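Local atomic coordinates of ribonuclease H (PDB entry 3U3G), a protein that probably cleaves the RNA strand of RNA/DNA hybrids, as a metagenome-derived type 1 ribonuclease H. Residues V23-E28 with T32-S37; A48-L53 with P94-K99; I81-Q84 with V88-V91. All coordinates share one frame; numbering follows the deposited sequence.

The three contacts lie in one ribonuclease H fold but hold different parts of it. Contact 1 pairs two neighbouring strands of the sheet, mainly through backbone bonds. Contact 2 joins helix 45-60 to helix 94-110 mainly through side chains: a salt bridge and an aromatic ring covered by a leucine. Contact 3 lies at the surface, where backbone bonds and two waters tie helix 79-85 to the loop after it. Contacts 1 and 2 are both partly buried and meet where V23 packs against A52. Contacts 2 and 3 are closer neighbours, joined by a hydrogen bond between Y50 and Q84, and their centres are about 12 Å apart.

Contact 1: residues V23-E28 with T32-S37; sequences VVITDE and TLHESS
I25 and H34 form a hydrogen-bonded antiparallel pair, with I25 N giving a bond of 2.9 Å to H34 O. The side chain of I25 crosses that of H34 at a slant. I25 CB lies 4.1 Å from H34 CB. CG1 stands anti to the carbonyl carbon (chi1 -47°) and lies near both H34 O and H34 CB. CD1, at the tip, comes within 4.1 Å of H34 CB and approaches the imidazole obliquely. The other branch, CG2, meets L33 CB. F63 also touches I25 and L33.

Strand 32-41 is outermost in the ribonuclease H sheet, and its hairpin partner 17-26 also pairs with strand 3-12. A classic beta bulge interrupts their pairing: two residues, L33 and H34, stand opposite the single I25. I25 O takes two N-H groups from the same face of its carbonyl plane, L33 N at 2.7 Å and H34 N at 3.2 Å. L33 CD1 reaches past the bulge to T26 C at 3.5 Å.

At the far end V23 and S36 exchange two backbone bonds, and their CB atoms are 3.8 Å apart. S36 OG bonds to H34 NE2 close to the ring plane, and to D59 of helix 45-60.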
loop_
_atom_site.group_PDB
_atom_site.type_symbol
_atom_site.label_atom_id
_atom_site.label_comp_id
_atom_site.label_asym_id
_atom_site.label_seq_id
_atom_site.Cartn_x
_atom_site.Cartn_y
_atom_site.Cartn_z
ATOM N N VAL A 23 -4.474 -4.223 1.681
ATOM C CA VAL A 23 -3.429 -3.999 2.668
ATOM C C VAL A 23 -3.463 -5.161 3.655
ATOM O O VAL A 23 -4.531 -5.515 4.181
ATOM C CB VAL A 23 -3.670 -2.689 3.451
ATOM C CG1 VAL A 23 -2.561 -2.468 4.472
ATOM C CG2 VAL A 23 -3.820 -1.475 2.493
ATOM N N VAL A 24 -2.306 -5.766 3.903
ATOM C CA VAL A 24 -2.162 -6.762 4.958
ATOM C C VAL A 24 -1.134 -6.229 5.941
ATOM O O VAL A 24 -0.055 -5.754 5.543
ATOM C CB VAL A 24 -1.646 -8.114 4.398
ATOM C CG1 VAL A 24 -1.468 -9.126 5.521
ATOM C CG2 VAL A 24 -2.576 -8.639 3.307
ATOM N N ILE A 25 -1.454 -6.283 7.223
ATOM C CA ILE A 25 -0.528 -5.847 8.258
ATOM C C ILE A 25 -0.287 -6.975 9.231
ATOM O O ILE A 25 -1.244 -7.610 9.702
ATOM C CB ILE A 25 -1.058 -4.624 9.033
ATOM C CG1 ILE A 25 -1.570 -3.565 8.045
ATOM C CG2 ILE A 25 0.023 -4.074 9.973
ATOM C CD1 ILE A 25 -1.967 -2.243 8.695
ATOM N N THR A 26 0.985 -7.306 9.438
ATOM C CA THR A 26 1.364 -8.363 10.382
ATOM C C THR A 26 2.321 -7.838 11.434
ATOM O O THR A 26 2.971 -6.802 11.256
ATOM C CB THR A 26 1.997 -9.606 9.689
ATOM O OG1 THR A 26 3.381 -9.352 9.397
ATOM C CG2 THR A 26 1.244 -9.973 8.407
ATOM N N ASP A 27 2.542 -8.639 12.470
ATOM C CA ASP A 27 3.658 -8.390 13.362
ATOM C C ASP A 27 4.898 -9.143 12.888
ATOM O O ASP A 27 4.919 -9.734 11.795
ATOM C CB ASP A 27 3.293 -8.721 14.819
ATOM C CG ASP A 27 3.071 -10.213 15.065
ATOM O OD1 ASP A 27 3.407 -11.061 14.220
ATOM O OD2 ASP A 27 2.610 -10.529 16.175
ATOM N N GLU A 28 5.946 -9.074 13.700
ATOM C CA GLU A 28 7.244 -9.641 13.347
ATOM C C GLU A 28 7.221 -11.162 13.318
ATOM O O GLU A 28 8.146 -11.781 12.785
ATOM C CB GLU A 28 8.306 -9.144 14.332
ATOM C CG GLU A 28 8.233 -9.771 15.718
ATOM C CD GLU A 28 7.221 -9.101 16.666
ATOM O OE1 GLU A 28 6.494 -8.180 16.241
ATOM O OE2 GLU A 28 7.059 -9.577 17.819
ATOM N N THR A 32 -1.367 -11.854 11.681
ATOM C CA THR A 32 -2.185 -10.758 11.166
ATOM C C THR A 32 -2.604 -9.776 12.243
ATOM O O THR A 32 -3.124 -10.168 13.310
ATOM C CB THR A 32 -3.447 -11.322 10.519
ATOM O OG1 THR A 32 -3.073 -12.250 9.505
ATOM C CG2 THR A 32 -4.269 -10.205 9.895
ATOM N N LEU A 33 -2.373 -8.497 11.959
ATOM C CA LEU A 33 -2.879 -7.416 12.789
ATOM C C LEU A 33 -4.084 -6.751 12.132
ATOM O O LEU A 33 -4.908 -6.148 12.817
ATOM C CB LEU A 33 -1.773 -6.383 13.031
ATOM C CG LEU A 33 -0.589 -6.920 13.829
ATOM C CD1 LEU A 33 0.558 -5.921 13.828
ATOM C CD2 LEU A 33 -1.038 -7.244 15.253
ATOM N N HIS A 34 -4.132 -6.763 10.803
ATOM C CA HIS A 34 -5.198 -6.042 10.091
ATOM C C HIS A 34 -5.186 -6.451 8.631
ATOM O O HIS A 34 -4.129 -6.820 8.087
ATOM C CB HIS A 34 -4.983 -4.523 10.203
ATOM C CG HIS A 34 -6.096 -3.721 9.609
ATOM N ND1 HIS A 34 -7.330 -3.594 10.211
ATOM C CD2 HIS A 34 -6.158 -3.007 8.460
ATOM C CE1 HIS A 34 -8.130 -2.906 9.413
ATOM N NE2 HIS A 34 -7.444 -2.541 8.344
ATOM N N GLU A 35 -6.363 -6.420 8.007
ATOM C CA GLU A 35 -6.475 -6.433 6.553
ATOM C C GLU A 35 -7.418 -5.329 6.101
ATOM O O GLU A 35 -8.489 -5.159 6.683
ATOM C CB GLU A 35 -7.001 -7.793 6.073
ATOM C CG GLU A 35 -6.082 -8.971 6.405
ATOM C CD GLU A 35 -6.566 -10.282 5.807
ATOM O OE1 GLU A 35 -7.769 -10.402 5.500
ATOM O OE2 GLU A 35 -5.728 -11.195 5.666
ATOM N N SER A 36 -7.096 -4.681 4.984
ATOM C CA SER A 36 -8.033 -3.774 4.311
ATOM C C SER A 36 -8.289 -4.306 2.899
ATOM O O SER A 36 -7.339 -4.643 2.175
ATOM C CB SER A 36 -7.416 -2.385 4.227
ATOM O OG SER A 36 -7.279 -1.812 5.530
ATOM N N SER A 37 -9.544 -4.286 2.473
ATOM C CA SER A 37 -9.928 -4.657 1.114
ATOM C C SER A 37 -11.024 -3.691 0.688
ATOM O O SER A 37 -12.055 -3.618 1.345
ATOM C CB SER A 37 -10.494 -6.081 1.128
ATOM O OG SER A 37 -11.077 -6.406 -0.118
#

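Contact 2: residues A48-L53 with P94-K99; sequences AEYEAL and PTLKEK
K99 NZ donates to E51 OE2 at 2.9 Å, closing a salt bridge between two helices. The ammonium comes from above the carboxylate plane, 57° out of it. Both chains bend to meet. E51 turns at its second torsion, which brings its carboxylate toward the lysine. K99 is nearly extended as far as CE and then folds at its last torsion, putting NZ beside OE2. Both residues are partly exposed, so this charged pair lies toward the outer side of the contact.

Further in, the packing is apolar and centres on the ring of Y50. L96 CD2 lies over the middle of one face, 3.9 Å from the ring centroid and only 6° off its normal. This is a CH-pi contact. The other methyl of L96, CD1, reaches toward the phenol end and lies 4.0 Å from Y50 CZ. L96 CB is 3.9 Å from Y50 CE2, and the leucine lies across the tyrosine side chain at about a right angle. K99 CB comes from another direction, near the ring plane, and meets the edge at Y50 CD2 at 3.9 Å. The lysine therefore serves twice: its base packs on the tyrosine and its tip pairs with E51. The hydroxyl of Y50 bonds to Q84 of helix 79-85.

The two short helical segments run almost parallel, 7° apart, with their axes 10.5 Å from each other. The Y50 ring and L96 lie between them. I81 and M85 of helix 79-85 also touch Y50, and V91 in the following loop touches both Y50 and L96. On helix 45-60, L53 packs against V74 and M76 of strand 71-76, linking this helix to the central sheet of the ribonuclease H fold.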
loop_
_atom_site.group_PDB
_atom_site.type_symbol
_atom_site.label_atom_id
_atom_site.label_comp_id
_atom_site.label_asym_id
_atom_site.label_seq_id
_atom_site.Cartn_x
_atom_site.Cartn_y
_atom_site.Cartn_z
ATOM N N ALA A 48 -4.236 3.053 -8.388
ATOM C CA ALA A 48 -4.648 2.101 -7.360
ATOM C C ALA A 48 -3.518 1.641 -6.441
ATOM O O ALA A 48 -3.710 1.568 -5.236
ATOM C CB ALA A 48 -5.398 0.908 -7.973
ATOM N N GLU A 49 -2.335 1.360 -6.993
ATOM C CA GLU A 49 -1.196 1.003 -6.153
ATOM C C GLU A 49 -0.873 2.119 -5.163
ATOM O O GLU A 49 -0.531 1.866 -4.000
ATOM C CB GLU A 49 0.048 0.708 -6.999
ATOM C CG GLU A 49 0.031 -0.629 -7.756
ATOM C CD GLU A 49 0.809 -1.750 -7.052
ATOM O OE1 GLU A 49 0.980 -1.714 -5.810
ATOM O OE2 GLU A 49 1.212 -2.708 -7.745
ATOM N N TYR A 50 -0.899 3.361 -5.645
ATOM C CA TYR A 50 -0.598 4.499 -4.776
ATOM C C TYR A 50 -1.700 4.713 -3.741
ATOM O O TYR A 50 -1.407 4.961 -2.572
ATOM C CB TYR A 50 -0.419 5.776 -5.597
ATOM C CG TYR A 50 0.982 6.018 -6.129
ATOM C CD1 TYR A 50 1.713 5.007 -6.738
ATOM C CD2 TYR A 50 1.548 7.285 -6.092
ATOM C CE1 TYR A 50 2.989 5.244 -7.234
ATOM C CE2 TYR A 50 2.780 7.536 -6.653
ATOM C CZ TYR A 50 3.511 6.509 -7.196
ATOM O OH TYR A 50 4.790 6.758 -7.670
ATOM N N GLU A 51 -2.948 4.502 -4.143
ATOM C CA GLU A 51 -4.054 4.613 -3.192
ATOM C C GLU A 51 -3.949 3.549 -2.101
ATOM O O GLU A 51 -4.350 3.784 -0.966
ATOM C CB GLU A 51 -5.408 4.517 -3.900
ATOM C CG GLU A 51 -5.797 5.692 -4.787
ATOM C CD GLU A 51 -6.269 6.918 -4.010
ATOM O OE1 GLU A 51 -6.001 7.034 -2.781
ATOM O OE2 GLU A 51 -6.854 7.812 -4.668
ATOM N N ALA A 52 -3.447 2.363 -2.434
ATOM C CA ALA A 52 -3.303 1.330 -1.425
ATOM C C ALA A 52 -2.273 1.724 -0.375
ATOM O O ALA A 52 -2.478 1.499 0.822
ATOM C CB ALA A 52 -2.924 0.002 -2.074
ATOM N N LEU A 53 -1.188 2.377 -0.805
ATOM C CA LEU A 53 -0.229 2.930 0.153
ATOM C C LEU A 53 -0.865 4.013 1.041
ATOM O O LEU A 53 -0.611 4.049 2.249
ATOM C CB LEU A 53 1.000 3.503 -0.565
ATOM C CG LEU A 53 1.943 2.521 -1.247
ATOM C CD1 LEU A 53 2.847 3.269 -2.222
ATOM C CD2 LEU A 53 2.766 1.815 -0.184
ATOM N N PRO A 94 2.541 11.825 -15.142
ATOM C CA PRO A 94 1.929 13.021 -14.573
ATOM C C PRO A 94 0.814 12.717 -13.573
ATOM O O PRO A 94 0.683 13.429 -12.572
ATOM C CB PRO A 94 1.379 13.747 -15.804
ATOM C CG PRO A 94 2.302 13.357 -16.886
ATOM C CD PRO A 94 2.653 11.913 -16.611
ATOM N N THR A 95 0.081 11.622 -13.779
ATOM C CA THR A 95 -1.078 11.318 -12.948
ATOM C C THR A 95 -0.711 10.823 -11.545
ATOM O O THR A 95 -1.584 10.621 -10.702
ATOM C CB THR A 95 -2.037 10.297 -13.624
ATOM O OG1 THR A 95 -1.315 9.110 -13.975
ATOM C CG2 THR A 95 -2.653 10.892 -14.884
ATOM N N LEU A 96 0.584 10.612 -11.308
ATOM C CA LEU A 96 1.048 10.095 -10.018
ATOM C C LEU A 96 1.713 11.149 -9.132
ATOM O O LEU A 96 2.039 10.882 -7.975
ATOM C CB LEU A 96 2.006 8.925 -10.242
ATOM C CG LEU A 96 1.416 7.649 -10.846
ATOM C CD1 LEU A 96 2.506 6.612 -11.063
ATOM C CD2 LEU A 96 0.312 7.105 -9.953
ATOM N N LYS A 97 2.039 12.295 -9.712
ATOM C CA LYS A 97 2.928 13.254 -9.046
ATOM C C LYS A 97 2.303 13.900 -7.811
ATOM O O LYS A 97 2.939 13.988 -6.753
ATOM C CB LYS A 97 3.429 14.310 -10.048
ATOM C CG LYS A 97 4.444 13.740 -11.049
ATOM C CD LYS A 97 5.414 14.789 -11.557
ATOM C CE LYS A 97 6.271 14.226 -12.678
ATOM N NZ LYS A 97 6.973 15.299 -13.440
ATOM N N GLU A 98 1.004 14.142 -7.859
ATOM C CA GLU A 98 0.352 14.715 -6.702
ATOM C C GLU A 98 0.218 13.716 -5.556
ATOM O O GLU A 98 0.597 14.019 -4.418
ATOM C CB GLU A 98 -0.966 15.404 -7.069
ATOM C CG GLU A 98 -0.775 16.890 -7.380
ATOM C CD GLU A 98 -1.940 17.516 -8.117
ATOM O OE1 GLU A 98 -1.690 18.388 -8.983
ATOM O OE2 GLU A 98 -3.088 17.299 -7.685
ATOM N N LYS A 99 -0.140 12.474 -5.872
ATOM C CA LYS A 99 -0.210 11.446 -4.848
ATOM C C LYS A 99 1.164 11.091 -4.286
ATOM O O LYS A 99 1.316 10.820 -3.092
ATOM C CB LYS A 99 -0.943 10.207 -5.364
ATOM C CG LYS A 99 -2.452 10.411 -5.472
ATOM C CD LYS A 99 -3.110 9.363 -6.372
ATOM C CE LYS A 99 -4.490 9.824 -6.850
ATOM N NZ LYS A 99 -5.406 10.128 -5.737
#

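Contact 3: residues I81-Q84 with V88-V91; sequences IVRQ and VYKV
R83 O accepts V88 N at 2.9 Å, nearly in line with its carbonyl bond, and takes a weak second bond from Y89 N at 3.4 Å. These bonds fold the loop back onto helix 79-85, in the connection to helix 94-110 of the ribonuclease H fold. Q84 CA adds a straight CA-H...O contact to Y89 O.

The side chains of R83 and Y89 run alongside each other in the same direction. R83 CB meets Y89 CD2 at 3.6 Å, in an oblique approach to the ring. The guanidinium then turns away from the loop, to E79 and Q86. V88 CG1 lies over one face of the Y89 ring.

The side chain of Q84 is extended beyond CG (chi2 174°), which carries its amide across V91. V91 CG2 touches Q84 CG and Q84 CD, each at 3.8 Å. With an alanine here, the hydroxyl of Y50 is likely to lose its bond with Q84 OE1, V91 CG2 some of its cover and one water its link to the side chain.

Two waters complete the join. One donates to both Q84 O and Y89 O. The other accepts from Q84 NE2 at 2.9 Å and donates to K90 O at 2.6 Å.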
loop_
_atom_site.group_PDB
_atom_site.type_symbol
_atom_site.label_atom_id
_atom_site.label_comp_id
_atom_site.label_asym_id
_atom_site.label_seq_id
_atom_site.Cartn_x
_atom_site.Cartn_y
_atom_site.Cartn_z
ATOM N N ILE A 81 7.743 0.924 -8.079
ATOM C CA ILE A 81 7.105 1.772 -7.084
ATOM C C ILE A 81 7.949 1.859 -5.812
ATOM O O ILE A 81 8.096 2.927 -5.229
ATOM C CB ILE A 81 5.676 1.318 -6.781
ATOM C CG1 ILE A 81 4.814 1.511 -8.031
ATOM C CG2 ILE A 81 5.109 2.144 -5.627
ATOM C CD1 ILE A 81 3.436 0.916 -7.913
ATOM N N VAL A 82 8.610 0.768 -5.453
ATOM C CA VAL A 82 9.542 0.823 -4.325
ATOM C C VAL A 82 10.676 1.822 -4.564
ATOM O O VAL A 82 10.946 2.675 -3.717
ATOM C CB VAL A 82 10.110 -0.570 -4.015
ATOM C CG1 VAL A 82 11.251 -0.469 -3.014
ATOM C CG2 VAL A 82 9.012 -1.483 -3.470
ATOM N N ARG A 83 11.269 1.791 -5.755
ATOM C CA ARG A 83 12.352 2.716 -6.044
ATOM C C ARG A 83 11.877 4.159 -6.099
ATOM O O ARG A 83 12.619 5.074 -5.767
ATOM C CB ARG A 83 13.088 2.325 -7.328
ATOM C CG ARG A 83 13.717 0.926 -7.319
ATOM C CD ARG A 83 14.620 0.638 -6.119
ATOM N NE ARG A 83 14.912 -0.804 -6.090
ATOM C CZ ARG A 83 14.858 -1.584 -5.015
ATOM N NH1 ARG A 83 14.692 -1.098 -3.773
ATOM N NH2 ARG A 83 14.965 -2.894 -5.170
ATOM N N GLN A 84 10.658 4.360 -6.592
ATOM C CA GLN A 84 10.047 5.691 -6.593
ATOM C C GLN A 84 9.855 6.187 -5.161
ATOM O O GLN A 84 10.266 7.292 -4.817
ATOM C CB GLN A 84 8.698 5.655 -7.319
ATOM C CG GLN A 84 8.845 5.530 -8.830
ATOM C CD GLN A 84 7.517 5.339 -9.543
ATOM O OE1 GLN A 84 6.512 4.917 -8.951
ATOM N NE2 GLN A 84 7.542 5.522 -10.852
ATOM N N VAL A 88 14.868 6.778 -5.304
ATOM C CA VAL A 88 15.975 6.339 -6.152
ATOM C C VAL A 88 15.742 6.784 -7.598
ATOM O O VAL A 88 16.671 7.257 -8.268
ATOM C CB VAL A 88 16.151 4.805 -6.089
ATOM C CG1 VAL A 88 17.165 4.344 -7.122
ATOM C CG2 VAL A 88 16.619 4.389 -4.694
ATOM N N TYR A 89 14.516 6.583 -8.087
ATOM C CA TYR A 89 14.134 7.044 -9.422
ATOM C C TYR A 89 12.957 8.014 -9.337
ATOM O O TYR A 89 12.126 7.915 -8.440
ATOM C CB TYR A 89 13.780 5.863 -10.334
ATOM C CG TYR A 89 14.911 4.879 -10.558
ATOM C CD1 TYR A 89 16.174 5.321 -10.942
ATOM C CD2 TYR A 89 14.719 3.524 -10.358
ATOM C CE1 TYR A 89 17.191 4.424 -11.190
ATOM C CE2 TYR A 89 15.754 2.618 -10.572
ATOM C CZ TYR A 89 16.987 3.086 -10.952
ATOM O OH TYR A 89 18.010 2.191 -11.238
ATOM N N LYS A 90 12.960 9.018 -10.203
ATOM C CA LYS A 90 11.906 10.015 -10.230
ATOM C C LYS A 90 10.660 9.473 -10.893
ATOM O O LYS A 90 10.725 8.669 -11.817
ATOM C CB LYS A 90 12.387 11.279 -10.949
ATOM C CG LYS A 90 13.684 11.838 -10.382
ATOM C CD LYS A 90 13.897 13.292 -10.794
ATOM C CE LYS A 90 14.789 14.022 -9.795
ATOM N NZ LYS A 90 14.649 15.501 -9.895
ATOM N N VAL A 91 9.512 9.849 -10.348
ATOM C CA VAL A 91 8.237 9.542 -10.978
ATOM C C VAL A 91 8.061 10.416 -12.223
ATOM O O VAL A 91 8.207 11.637 -12.166
ATOM C CB VAL A 91 7.100 9.869 -9.989
ATOM C CG1 VAL A 91 5.729 9.748 -10.666
ATOM C CG2 VAL A 91 7.176 8.993 -8.755
HETATM O O HOH W 1 10.888 9.373 -6.501
HETATM O O HOH W 2 10.047 6.152 -12.121
#